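Local coordinates for protein phosphoribosylformylglycinamidine synthase 2 (Thermus thermophilus, PDB 3VIU) that is an enzyme of the AIR synthase-related (PurM-like) family, built from two tandem copies of an N- and C-terminal domain pair, and binds ADP and magnesium, at residues A79-S91 with P518-S530. Sequence-based numbering, arbitrary orientation.
Sequences AVAFKIESHNHPS and PVVSGNVSLYNES. With ADP (adenosine-5'-diphosphate), chain B; PO4 (phosphate ion), chain C.
Strands 79-86 and 519-525 run parallel, their axes 1° apart and 5.4 Å at closest approach, with Lys-83, Ile-84 and Glu-85 in register with Ser-521, Gly-522 and Asn-523. They belong to different sheets, and side chains, not a ladder of backbone bonds, join them. At one end Val-520 CG1 lies 3.6 Å from Phe-82 CZ, the two side chains crossing at about a right angle. Next, Ser-521 OG sits 3.0 Å from Phe-82 O and also bonds Thr-484. With chi1 at -178°, the Asn-523 CG is trans to N, which sends the amide along the neighbouring strand: CB packs against Ile-84 O, and ND2 makes a weak, bent bond to Ser-86 OG.

A phosphate ion, probably from the crystallisation liquor, bridges the far end. Ser-86 OG and Asn-88 N both donate to its O1, Ser-525 OG donates to O3 at 2.6 Å, and His-89 N donates to O2. Asn-528 ND2 gives Ser-525 OG a nearly straight bond (170°), its partner close to the amide plane, while Asn-88 ND2 reaches the same hydroxyl only weakly and also bonds Asn-488 OD1; Val-173 N holds Asn-88 OD1. The His-89 ring turns an edge to Tyr-527 O, with His-89 CE1 3.6 Å from that oxygen.

ADP spans both strands: Lys-83, extended throughout, donates from NZ to O2B at 2.7 Å and to O3A, whereas Gly-522 N binds O2'. The seam thus joins the two PurM-like N-terminal domains and forms part of the ADP pocket.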
loop_
_atom_site.group_PDB
_atom_site.type_symbol
_atom_site.label_atom_id
_atom_site.label_comp_id
_atom_site.label_asym_id
_atom_site.label_seq_id
_atom_site.Cartn_x
_atom_site.Cartn_y
_atom_site.Cartn_z
ATOM N N ALA A 79 -4.864 17.144 8.090
ATOM C CA ALA A 79 -4.621 16.550 6.778
ATOM C C ALA A 79 -3.921 15.215 7.009
ATOM O O ALA A 79 -3.389 14.960 8.095
ATOM C CB ALA A 79 -3.737 17.467 5.935
ATOM N N VAL A 80 -3.929 14.359 5.994
ATOM C CA VAL A 80 -3.284 13.063 6.100
ATOM C C VAL A 80 -2.441 12.769 4.866
ATOM O O VAL A 80 -2.916 12.863 3.732
ATOM C CB VAL A 80 -4.320 11.929 6.294
ATOM C CG1 VAL A 80 -3.666 10.572 6.105
ATOM C CG2 VAL A 80 -4.914 12.013 7.683
ATOM N N ALA A 81 -1.180 12.432 5.100
ATOM C CA ALA A 81 -0.281 12.099 4.018
ATOM C C ALA A 81 -0.137 10.588 4.023
ATOM O O ALA A 81 -0.141 9.963 5.083
ATOM C CB ALA A 81 1.076 12.751 4.238
ATOM N N PHE A 82 -0.039 9.990 2.845
ATOM C CA PHE A 82 0.149 8.556 2.773
ATOM C C PHE A 82 0.694 8.142 1.425
ATOM O O PHE A 82 0.645 8.896 0.455
ATOM C CB PHE A 82 -1.150 7.802 3.095
ATOM C CG PHE A 82 -2.269 8.043 2.118
ATOM C CD1 PHE A 82 -2.936 9.262 2.082
ATOM C CD2 PHE A 82 -2.684 7.033 1.261
ATOM C CE1 PHE A 82 -4.004 9.465 1.205
ATOM C CE2 PHE A 82 -3.752 7.227 0.383
ATOM C CZ PHE A 82 -4.411 8.444 0.356
ATOM N N LYS A 83 1.228 6.930 1.381
ATOM C CA LYS A 83 1.808 6.397 0.165
ATOM C C LYS A 83 2.226 4.955 0.410
ATOM O O LYS A 83 2.385 4.528 1.558
ATOM C CB LYS A 83 3.031 7.224 -0.223
ATOM C CG LYS A 83 3.723 6.761 -1.480
ATOM C CD LYS A 83 5.092 7.399 -1.574
ATOM C CE LYS A 83 5.915 6.777 -2.673
ATOM N NZ LYS A 83 7.315 7.256 -2.581
ATOM N N ILE A 84 2.399 4.210 -0.673
ATOM C CA ILE A 84 2.818 2.823 -0.579
ATOM C C ILE A 84 4.046 2.653 -1.469
ATOM O O ILE A 84 4.119 3.225 -2.558
ATOM C CB ILE A 84 1.669 1.866 -0.999
ATOM C CG1 ILE A 84 2.042 0.421 -0.677
ATOM C CG2 ILE A 84 1.363 2.023 -2.477
ATOM C CD1 ILE A 84 0.913 -0.555 -0.929
ATOM N N GLU A 85 5.020 1.895 -0.979
ATOM C CA GLU A 85 6.279 1.645 -1.682
ATOM C C GLU A 85 6.484 0.145 -1.738
ATOM O O GLU A 85 5.734 -0.608 -1.136
ATOM C CB GLU A 85 7.463 2.233 -0.893
ATOM C CG GLU A 85 8.053 3.566 -1.347
ATOM C CD GLU A 85 9.308 3.929 -0.532
ATOM O OE1 GLU A 85 9.919 4.997 -0.774
ATOM O OE2 GLU A 85 9.690 3.133 0.359
ATOM N N SER A 86 7.526 -0.281 -2.438
ATOM C CA SER A 86 7.856 -1.696 -2.526
ATOM C C SER A 86 9.362 -1.903 -2.282
ATOM O O SER A 86 10.171 -1.001 -2.519
ATOM C CB SER A 86 7.479 -2.248 -3.903
ATOM O OG SER A 86 8.447 -1.903 -4.878
ATOM N N HIS A 87 9.722 -3.082 -1.779
ATOM C CA HIS A 87 11.119 -3.444 -1.531
ATOM C C HIS A 87 11.202 -4.933 -1.827
ATOM O O HIS A 87 11.682 -5.728 -1.012
ATOM C CB HIS A 87 11.528 -3.167 -0.073
ATOM C CG HIS A 87 12.548 -2.076 0.071
ATOM N ND1 HIS A 87 12.264 -0.749 -0.177
ATOM C CD2 HIS A 87 13.861 -2.121 0.408
ATOM C CE1 HIS A 87 13.356 -0.025 -0.004
ATOM N NE2 HIS A 87 14.339 -0.833 0.351
ATOM N N ASN A 88 10.731 -5.292 -3.016
ATOM C CA ASN A 88 10.690 -6.675 -3.450
ATOM C C ASN A 88 12.031 -7.377 -3.574
ATOM O O ASN A 88 12.359 -8.231 -2.748
ATOM C CB ASN A 88 9.932 -6.778 -4.772
ATOM C CG ASN A 88 8.562 -6.115 -4.711
ATOM O OD1 ASN A 88 7.869 -6.177 -3.688
ATOM N ND2 ASN A 88 8.161 -5.490 -5.811
ATOM N N HIS A 89 12.801 -7.027 -4.600
ATOM C CA HIS A 89 14.097 -7.663 -4.837
ATOM C C HIS A 89 14.984 -7.726 -3.593
ATOM O O HIS A 89 15.572 -8.762 -3.294
ATOM C CB HIS A 89 14.823 -6.963 -5.994
ATOM C CG HIS A 89 14.164 -7.168 -7.327
ATOM N ND1 HIS A 89 14.199 -8.372 -7.998
ATOM C CD2 HIS A 89 13.414 -6.335 -8.089
ATOM C CE1 HIS A 89 13.497 -8.274 -9.114
ATOM N NE2 HIS A 89 13.010 -7.049 -9.194
ATOM N N PRO A 90 15.086 -6.623 -2.842
ATOM C CA PRO A 90 15.931 -6.674 -1.645
ATOM C C PRO A 90 15.392 -7.611 -0.559
ATOM O O PRO A 90 16.168 -8.248 0.155
ATOM C CB PRO A 90 15.994 -5.210 -1.200
ATOM C CG PRO A 90 14.691 -4.649 -1.703
ATOM C CD PRO A 90 14.575 -5.262 -3.075
ATOM N N SER A 91 14.071 -7.700 -0.430
ATOM C CA SER A 91 13.494 -8.585 0.582
ATOM C C SER A 91 13.744 -10.029 0.189
ATOM O O SER A 91 13.849 -10.914 1.041
ATOM C CB SER A 91 11.998 -8.329 0.745
ATOM O OG SER A 91 11.788 -7.117 1.443
ATOM N N PRO A 518 -9.832 9.563 -6.434
ATOM C CA PRO A 518 -8.588 9.805 -7.181
ATOM C C PRO A 518 -7.281 9.295 -6.563
ATOM O O PRO A 518 -7.207 9.078 -5.353
ATOM C CB PRO A 518 -8.579 11.319 -7.312
ATOM C CG PRO A 518 -9.091 11.739 -5.951
ATOM C CD PRO A 518 -10.254 10.779 -5.712
ATOM N N VAL A 519 -6.262 9.106 -7.411
ATOM C CA VAL A 519 -4.925 8.686 -6.971
ATOM C C VAL A 519 -4.259 9.909 -6.383
ATOM O O VAL A 519 -4.467 11.023 -6.850
ATOM C CB VAL A 519 -3.958 8.297 -8.112
ATOM C CG1 VAL A 519 -3.515 6.859 -7.948
ATOM C CG2 VAL A 519 -4.565 8.590 -9.459
ATOM N N VAL A 520 -3.407 9.698 -5.400
ATOM C CA VAL A 520 -2.733 10.814 -4.786
ATOM C C VAL A 520 -1.237 10.509 -4.714
ATOM O O VAL A 520 -0.405 11.404 -4.547
ATOM C CB VAL A 520 -3.354 11.072 -3.401
ATOM C CG1 VAL A 520 -2.772 10.133 -2.368
ATOM C CG2 VAL A 520 -3.201 12.514 -3.038
ATOM N N SER A 521 -0.905 9.230 -4.868
ATOM C CA SER A 521 0.479 8.775 -4.837
ATOM C C SER A 521 0.511 7.289 -5.123
ATOM O O SER A 521 -0.537 6.648 -5.274
ATOM C CB SER A 521 1.115 9.036 -3.470
ATOM O OG SER A 521 0.538 8.213 -2.474
ATOM N N GLY A 522 1.713 6.731 -5.194
ATOM C CA GLY A 522 1.824 5.314 -5.465
ATOM C C GLY A 522 3.237 4.889 -5.786
ATOM O O GLY A 522 4.182 5.640 -5.572
ATOM N N ASN A 523 3.371 3.678 -6.311
ATOM C CA ASN A 523 4.665 3.125 -6.653
ATOM C C ASN A 523 4.519 2.145 -7.798
ATOM O O ASN A 523 3.425 1.673 -8.096
ATOM C CB ASN A 523 5.256 2.393 -5.453
ATOM C CG ASN A 523 6.637 1.842 -5.738
ATOM O OD1 ASN A 523 7.562 2.600 -6.013
ATOM N ND2 ASN A 523 6.783 0.519 -5.685
ATOM N N VAL A 524 5.636 1.839 -8.443
ATOM C CA VAL A 524 5.632 0.892 -9.546
ATOM C C VAL A 524 6.889 0.060 -9.488
ATOM O O VAL A 524 7.990 0.592 -9.559
ATOM C CB VAL A 524 5.578 1.597 -10.925
ATOM C CG1 VAL A 524 5.713 0.570 -12.050
ATOM C CG2 VAL A 524 4.278 2.359 -11.061
ATOM N N SER A 525 6.717 -1.248 -9.349
ATOM C CA SER A 525 7.842 -2.173 -9.313
ATOM C C SER A 525 7.687 -3.132 -10.484
ATOM O O SER A 525 6.715 -3.883 -10.551
ATOM C CB SER A 525 7.855 -2.955 -8.001
ATOM O OG SER A 525 8.879 -3.925 -8.022
ATOM N N LEU A 526 8.636 -3.097 -11.413
ATOM C CA LEU A 526 8.582 -3.964 -12.584
ATOM C C LEU A 526 9.680 -5.017 -12.556
ATOM O O LEU A 526 10.505 -5.046 -11.641
ATOM C CB LEU A 526 8.707 -3.132 -13.859
ATOM C CG LEU A 526 7.630 -2.064 -14.036
ATOM C CD1 LEU A 526 7.902 -1.299 -15.309
ATOM C CD2 LEU A 526 6.240 -2.707 -14.064
ATOM N N TYR A 527 9.678 -5.884 -13.564
ATOM C CA TYR A 527 10.684 -6.937 -13.676
ATOM C C TYR A 527 10.605 -7.963 -12.552
ATOM O O TYR A 527 11.612 -8.570 -12.186
ATOM C CB TYR A 527 12.091 -6.322 -13.720
ATOM C CG TYR A 527 12.318 -5.457 -14.931
ATOM C CD1 TYR A 527 12.585 -6.026 -16.181
ATOM C CD2 TYR A 527 12.222 -4.071 -14.843
ATOM C CE1 TYR A 527 12.748 -5.232 -17.318
ATOM C CE2 TYR A 527 12.381 -3.267 -15.968
ATOM C CZ TYR A 527 12.644 -3.853 -17.203
ATOM O OH TYR A 527 12.792 -3.054 -18.314
ATOM N N ASN A 528 9.414 -8.150 -11.999
ATOM C CA ASN A 528 9.234 -9.140 -10.945
ATOM C C ASN A 528 8.897 -10.464 -11.610
ATOM O O ASN A 528 7.742 -10.873 -11.661
ATOM C CB ASN A 528 8.114 -8.717 -9.991
ATOM C CG ASN A 528 8.514 -7.546 -9.121
ATOM O OD1 ASN A 528 9.349 -7.688 -8.235
ATOM N ND2 ASN A 528 7.933 -6.376 -9.380
ATOM N N GLU A 529 9.923 -11.111 -12.150
ATOM C CA GLU A 529 9.765 -12.394 -12.813
ATOM C C GLU A 529 11.129 -13.034 -12.985
ATOM O O GLU A 529 12.157 -12.358 -12.947
ATOM C CB GLU A 529 9.104 -12.224 -14.191
ATOM C CG GLU A 529 9.996 -11.610 -15.266
ATOM C CD GLU A 529 9.312 -11.535 -16.632
ATOM O OE1 GLU A 529 8.284 -10.837 -16.741
ATOM O OE2 GLU A 529 9.797 -12.172 -17.595
ATOM N N SER A 530 11.132 -14.347 -13.164
ATOM C CA SER A 530 12.365 -15.081 -13.377
ATOM C C SER A 530 12.060 -16.308 -14.228
ATOM O O SER A 530 11.072 -17.011 -13.998
ATOM C CB SER A 530 12.970 -15.501 -12.042
ATOM O OG SER A 530 12.116 -16.398 -11.367
HETATM P PB ADP B . 10.585 7.593 -3.643
HETATM O O1B ADP B . 11.715 7.068 -4.459
HETATM O O2B ADP B . 9.903 6.379 -2.837
HETATM O O3B ADP B . 11.187 8.749 -2.573
HETATM P PA ADP B . 9.472 7.707 -6.132
HETATM O O1A ADP B . 10.443 8.477 -6.956
HETATM O O2A ADP B . 9.903 6.144 -6.140
HETATM O O3A ADP B . 9.459 8.302 -4.601
HETATM O "O5'" ADP B . 7.954 7.797 -6.732
HETATM C "C5'" ADP B . 7.926 8.726 -7.834
HETATM C "C4'" ADP B . 6.708 9.695 -7.783
HETATM O "O4'" ADP B . 5.650 9.253 -8.693
HETATM C "C3'" ADP B . 6.037 9.809 -6.390
HETATM O "O3'" ADP B . 5.521 11.135 -6.214
HETATM C "C2'" ADP B . 4.938 8.748 -6.443
HETATM O "O2'" ADP B . 3.875 9.021 -5.526
HETATM C "C1'" ADP B . 4.499 8.778 -7.909
HETATM N N9 ADP B . 4.064 7.453 -8.371
HETATM C C8 ADP B . 4.872 6.399 -8.694
HETATM N N7 ADP B . 4.159 5.376 -9.069
HETATM C C5 ADP B . 2.851 5.699 -9.013
HETATM C C6 ADP B . 1.636 5.021 -9.293
HETATM N N6 ADP B . 1.649 3.710 -9.736
HETATM N N1 ADP B . 0.469 5.679 -9.118
HETATM C C2 ADP B . 0.434 6.950 -8.688
HETATM N N3 ADP B . 1.554 7.623 -8.415
HETATM C C4 ADP B . 2.766 7.045 -8.561
HETATM P P PO4 C . 11.681 -3.180 -6.014
HETATM O O1 PO4 C . 10.573 -3.327 -5.045
HETATM O O2 PO4 C . 12.468 -4.434 -6.060
HETATM O O3 PO4 C . 11.127 -2.898 -7.358
HETATM O O4 PO4 C . 12.559 -2.057 -5.596
HETATM O O HOH W 1 9.645 1.583 -4.246
#